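Local atomic coordinates of ankyrin repeat and SOCS box protein 11 (Homo sapiens, PDB entry 4UUC), a protein that recognises substrates such as BIK, DIRAS2 and RPN1 for a cullin-5-RING E3 ubiquitin ligase that marks them for proteasomal degradation. Residues T137-A142 with D168-A173. Numbering follows the deposited sequence.
Sequences TPLYVA and DTPLHA
D168 OD2 has two partners: Y140 OH donates a 2.6 Å hydrogen bond to its anti lone pair, and R176, further along the chain, forms a salt bridge to the same oxygen. The other carboxylate oxygen, OD1, takes a hydrogen bond from N197. OD2 lies in the ring plane at its edge, although the carboxylate is turned 68° from the ring. Y140 reaches it because CG stands anti to the backbone N (chi1 -175°), which carries the ring across to the start of helix 170-175. There T169 O lies at the ring edge, 3.6 Å from Y140 CE1, while the methyl of A173 sits over one face in a CH-pi contact, CB 4.1 Å from the centroid. L139 crosses P170 at about a right angle, CD2 touching the proline CG at 3.8 Å. Each helix begins with a threonine N-cap: T137 OG1 accepts from Y140 N, and T169 and H172, first and last of the ankyrin TPLH motif, form a capping box, H172 N to T169 OG1 and T169 N to H172 ND1; in TPLY, Y140 takes the histidine's place. The contact thus joins the first helices of repeats 5 and 6, and the short phenol bond, with R176 beside it, would probably keep D168 ionised in this buried setting.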
loop_
_atom_site.group_PDB
_atom_site.type_symbol
_atom_site.label_atom_id
_atom_site.label_comp_id
_atom_site.label_asym_id
_atom_site.label_seq_id
_atom_site.Cartn_x
_atom_site.Cartn_y
_atom_site.Cartn_z
ATOM N N THR A 137 -2.677 10.015 -2.544
ATOM C CA THR A 137 -2.344 9.127 -3.641
ATOM C C THR A 137 -1.216 8.179 -3.241
ATOM O O THR A 137 -0.553 8.395 -2.223
ATOM C CB THR A 137 -1.885 9.921 -4.861
ATOM O OG1 THR A 137 -0.755 10.710 -4.476
ATOM C CG2 THR A 137 -2.997 10.836 -5.381
ATOM N N PRO A 138 -0.977 7.134 -4.047
ATOM C CA PRO A 138 0.173 6.270 -3.771
ATOM C C PRO A 138 1.494 7.043 -3.726
ATOM O O PRO A 138 2.338 6.758 -2.876
ATOM C CB PRO A 138 0.145 5.274 -4.935
ATOM C CG PRO A 138 -1.300 5.207 -5.323
ATOM C CD PRO A 138 -1.814 6.601 -5.139
ATOM N N LEU A 139 1.671 8.013 -4.617
ATOM C CA LEU A 139 2.897 8.803 -4.620
ATOM C C LEU A 139 3.033 9.593 -3.319
ATOM O O LEU A 139 4.122 9.693 -2.755
ATOM C CB LEU A 139 2.930 9.754 -5.819
ATOM C CG LEU A 139 4.166 10.651 -5.912
ATOM C CD1 LEU A 139 5.445 9.829 -6.028
ATOM C CD2 LEU A 139 4.020 11.599 -7.097
ATOM N N TYR A 140 1.925 10.150 -2.847
ATOM C CA TYR A 140 1.921 10.912 -1.604
ATOM C C TYR A 140 2.331 10.044 -0.411
ATOM O O TYR A 140 3.112 10.473 0.441
ATOM C CB TYR A 140 0.535 11.511 -1.369
ATOM C CG TYR A 140 0.448 12.411 -0.166
ATOM C CD1 TYR A 140 0.791 13.753 -0.249
ATOM C CD2 TYR A 140 0.007 11.922 1.055
ATOM C CE1 TYR A 140 0.705 14.581 0.855
ATOM C CE2 TYR A 140 -0.081 12.737 2.159
ATOM C CZ TYR A 140 0.267 14.062 2.060
ATOM O OH TYR A 140 0.177 14.859 3.176
ATOM N N VAL A 141 1.795 8.830 -0.354
ATOM C CA VAL A 141 2.148 7.883 0.695
ATOM C C VAL A 141 3.634 7.536 0.609
ATOM O O VAL A 141 4.329 7.520 1.623
ATOM C CB VAL A 141 1.294 6.597 0.599
ATOM C CG1 VAL A 141 1.762 5.548 1.608
ATOM C CG2 VAL A 141 -0.182 6.929 0.820
ATOM N N ALA A 142 4.109 7.257 -0.603
ATOM C CA ALA A 142 5.516 6.933 -0.825
ATOM C C ALA A 142 6.431 8.037 -0.293
ATOM O O ALA A 142 7.464 7.759 0.322
ATOM C CB ALA A 142 5.778 6.699 -2.314
ATOM N N ASP A 168 -2.172 19.231 -0.155
ATOM C CA ASP A 168 -0.834 18.813 0.259
ATOM C C ASP A 168 -0.240 17.935 -0.844
ATOM O O ASP A 168 -0.665 16.795 -1.042
ATOM C CB ASP A 168 -0.893 18.064 1.596
ATOM C CG ASP A 168 0.334 18.306 2.467
ATOM O OD1 ASP A 168 0.710 19.477 2.678
ATOM O OD2 ASP A 168 0.915 17.319 2.957
ATOM N N THR A 169 0.716 18.479 -1.589
ATOM C CA THR A 169 1.327 17.745 -2.688
ATOM C C THR A 169 2.341 16.738 -2.136
ATOM O O THR A 169 2.746 16.838 -0.980
ATOM C CB THR A 169 2.035 18.687 -3.691
ATOM O OG1 THR A 169 3.245 19.192 -3.114
ATOM C CG2 THR A 169 1.132 19.855 -4.087
ATOM N N PRO A 170 2.742 15.756 -2.959
ATOM C CA PRO A 170 3.815 14.837 -2.564
ATOM C C PRO A 170 5.085 15.566 -2.135
ATOM O O PRO A 170 5.790 15.089 -1.245
ATOM C CB PRO A 170 4.046 14.016 -3.834
ATOM C CG PRO A 170 2.720 14.007 -4.501
ATOM C CD PRO A 170 2.153 15.377 -4.254
ATOM N N LEU A 171 5.366 16.712 -2.750
ATOM C CA LEU A 171 6.545 17.490 -2.384
ATOM C C LEU A 171 6.396 18.073 -0.976
ATOM O O LEU A 171 7.365 18.125 -0.223
ATOM C CB LEU A 171 6.794 18.610 -3.397
ATOM C CG LEU A 171 8.101 19.389 -3.218
ATOM C CD1 LEU A 171 9.315 18.529 -3.579
ATOM C CD2 LEU A 171 8.083 20.662 -4.041
ATOM N N HIS A 172 5.189 18.511 -0.620
ATOM C CA HIS A 172 4.936 18.990 0.738
ATOM C C HIS A 172 5.204 17.883 1.747
ATOM O O HIS A 172 5.834 18.114 2.778
ATOM C CB HIS A 172 3.497 19.491 0.900
ATOM C CG HIS A 172 3.246 20.832 0.287
ATOM N ND1 HIS A 172 2.477 21.001 -0.844
ATOM C CD2 HIS A 172 3.655 22.070 0.651
ATOM C CE1 HIS A 172 2.430 22.283 -1.157
ATOM N NE2 HIS A 172 3.137 22.953 -0.266
ATOM N N ALA A 173 4.723 16.682 1.443
ATOM C CA ALA A 173 4.947 15.527 2.303
ATOM C C ALA A 173 6.438 15.230 2.424
ATOM O O ALA A 173 6.941 14.988 3.517
ATOM C CB ALA A 173 4.218 14.316 1.770
#